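Carbamate kinase (Aeropyrum pernix, PDB 2E9Y) probably catalyses reversible phosphoryl transfer between ATP and carbamate, as a member of the carbamate kinase branch of the amino acid kinase family. Local coordinates at the interface of chains A and B. Coordinates in Å, arbitrary orientation; residue numbers count along the deposited sequence, not the author numbering. Chains: chain A/B, Carbamate kinase.

The interface of chains A and B. Residues chain A 114, 116, 174-175, 178; chain B 94-95, 98, 109-110.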
loop_
_atom_site.group_PDB
_atom_site.type_symbol
_atom_site.label_atom_id
_atom_site.label_comp_id
_atom_site.label_asym_id
_atom_site.label_seq_id
_atom_site.Cartn_x
_atom_site.Cartn_y
_atom_site.Cartn_z
ATOM N N ILE A 114 -6.315 1.975 0.436
ATOM C CA ILE A 114 -5.962 0.983 1.423
ATOM C C ILE A 114 -7.196 0.756 2.265
ATOM O O ILE A 114 -7.785 1.688 2.783
ATOM C CB ILE A 114 -4.821 1.521 2.302
ATOM C CG1 ILE A 114 -3.538 1.802 1.497
ATOM C CG2 ILE A 114 -4.469 0.515 3.409
ATOM C CD1 ILE A 114 -3.096 0.609 0.644
ATOM N N ARG A 116 -9.696 -1.466 5.029
ATOM C CA ARG A 116 -9.890 -2.402 6.140
ATOM C C ARG A 116 -11.331 -2.912 6.169
ATOM O O ARG A 116 -12.254 -2.220 5.762
ATOM C CB ARG A 116 -9.636 -1.658 7.448
ATOM C CG ARG A 116 -8.174 -1.253 7.687
ATOM C CD ARG A 116 -8.059 -0.152 8.747
ATOM N NE ARG A 116 -8.813 1.020 8.290
ATOM C CZ ARG A 116 -8.964 2.081 9.114
ATOM N NH1 ARG A 116 -8.449 2.105 10.336
ATOM N NH2 ARG A 116 -9.652 3.146 8.666
ATOM N N VAL A 174 -14.793 -0.697 6.682
ATOM C CA VAL A 174 -14.360 0.444 7.476
ATOM C C VAL A 174 -14.071 1.692 6.649
ATOM O O VAL A 174 -14.443 2.809 7.029
ATOM C CB VAL A 174 -13.100 0.079 8.290
ATOM C CG1 VAL A 174 -12.617 1.281 9.081
ATOM C CG2 VAL A 174 -13.416 -1.083 9.230
ATOM N N ASP A 175 -13.428 1.493 5.508
ATOM C CA ASP A 175 -13.046 2.598 4.647
ATOM C C ASP A 175 -14.012 2.917 3.515
ATOM O O ASP A 175 -13.640 3.540 2.522
ATOM C CB ASP A 175 -11.642 2.322 4.120
ATOM C CG ASP A 175 -10.623 2.304 5.236
ATOM O OD1 ASP A 175 -10.347 3.391 5.788
ATOM O OD2 ASP A 175 -10.126 1.212 5.583
ATOM N N LEU A 178 -14.001 6.550 2.161
ATOM C CA LEU A 178 -12.871 6.936 1.317
ATOM C C LEU A 178 -13.059 6.361 -0.077
ATOM O O LEU A 178 -12.702 6.982 -1.072
ATOM C CB LEU A 178 -11.548 6.431 1.900
ATOM C CG LEU A 178 -11.051 7.158 3.149
ATOM C CD1 LEU A 178 -9.785 6.478 3.661
ATOM C CD2 LEU A 178 -10.784 8.622 2.821
ATOM N N LYS B 94 -2.042 5.653 9.373
ATOM C CA LYS B 94 -3.473 5.869 9.175
ATOM C C LYS B 94 -4.291 5.325 10.345
ATOM O O LYS B 94 -5.147 6.015 10.906
ATOM C CB LYS B 94 -3.905 5.191 7.861
ATOM C CG LYS B 94 -5.385 4.806 7.747
ATOM C CD LYS B 94 -5.640 4.048 6.436
ATOM C CE LYS B 94 -7.093 3.595 6.282
ATOM N NZ LYS B 94 -8.055 4.742 6.182
ATOM N N HIS B 95 -4.018 4.085 10.724
ATOM C CA HIS B 95 -4.756 3.468 11.813
ATOM C C HIS B 95 -4.615 4.239 13.126
ATOM O O HIS B 95 -5.617 4.576 13.766
ATOM C CB HIS B 95 -4.292 2.029 12.015
ATOM C CG HIS B 95 -5.320 1.164 12.670
ATOM N ND1 HIS B 95 -6.462 0.748 12.017
ATOM C CD2 HIS B 95 -5.409 0.681 13.930
ATOM C CE1 HIS B 95 -7.210 0.047 12.850
ATOM N NE2 HIS B 95 -6.593 -0.007 14.017
ATOM N N GLU B 98 -6.096 7.950 13.014
ATOM C CA GLU B 98 -7.555 7.937 13.109
ATOM C C GLU B 98 -8.009 7.732 14.549
ATOM O O GLU B 98 -8.954 8.379 15.011
ATOM C CB GLU B 98 -8.139 6.843 12.214
ATOM C CG GLU B 98 -8.213 7.237 10.747
ATOM C CD GLU B 98 -8.685 6.102 9.850
ATOM O OE1 GLU B 98 -9.298 5.147 10.365
ATOM O OE2 GLU B 98 -8.457 6.176 8.628
ATOM N N LEU B 109 -11.455 9.844 8.531
ATOM C CA LEU B 109 -10.650 8.772 7.963
ATOM C C LEU B 109 -9.410 9.400 7.345
ATOM O O LEU B 109 -9.455 10.524 6.837
ATOM C CB LEU B 109 -11.437 8.005 6.892
ATOM C CG LEU B 109 -12.698 7.262 7.348
ATOM C CD1 LEU B 109 -13.378 6.633 6.139
ATOM C CD2 LEU B 109 -12.335 6.192 8.371
ATOM N N VAL B 110 -8.300 8.674 7.402
ATOM C CA VAL B 110 -7.046 9.160 6.855
ATOM C C VAL B 110 -6.675 8.322 5.640
ATOM O O VAL B 110 -6.437 7.123 5.754
ATOM C CB VAL B 110 -5.915 9.061 7.910
ATOM C CG1 VAL B 110 -4.581 9.491 7.308
ATOM C CG2 VAL B 110 -6.260 9.925 9.109
#
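A:Arg116 meets B:Glu98 tip to tip across the two-fold interface of the deposited dimer, its NH2 giving a short, fairly direct salt bridge of 2.6 Å to carboxylate OE1 on the syn lone pair. The guanidinium and carboxylate planes are turned 60° apart, yet OE1 lies near the guanidinium plane. The other terminal nitrogen, NH1, donates to the imidazole ND1 of B:His95 at 2.9 Å; the ring stands almost perpendicular to the guanidinium and takes the bond tilted from its own plane. What fixes the arginine is A:Asp175 on its own chain, gripped side-on: NE points nearly straight at OD2 (3.0 Å) and NH2 at OD1, while the backbone N of A:Arg116 binds OD2 as well. The bend at chi3 (-60°) turns the guanidinium into this clamp, and A:Val174 CG1 packs on one face near its rim. An alanine in place of A:Arg116 would probably leave B:Glu98 OE1 and B:His95 ND1 without their donor and A:Asp175 freer to turn.

From helix 78-103, B:Lys94 runs out extended until a final kink at chi4 (64°) brings its ammonium NZ to A:Asp175 OD1 at 2.7 Å, on the face opposite A:Arg116 NH2. That NZ also holds B:Glu98 OE2 and the carbonyl O of B:Val110, so two bases and two acids alternate round a closed ring that crosses the boundary twice, which would be expected to keep both carboxylates charged. Repeated by the two-fold, this patch may help hold a biological dimer, though the structure alone does not show that. Beside this network B:Leu109 crosses A:Leu178, from helix 176-185, with B:Leu109 CD1 resting 3.8 Å from A:Leu178 CG. The backbone N of B:Val110 donates almost linearly to B:Glu98 OE2, at 2.8 Å.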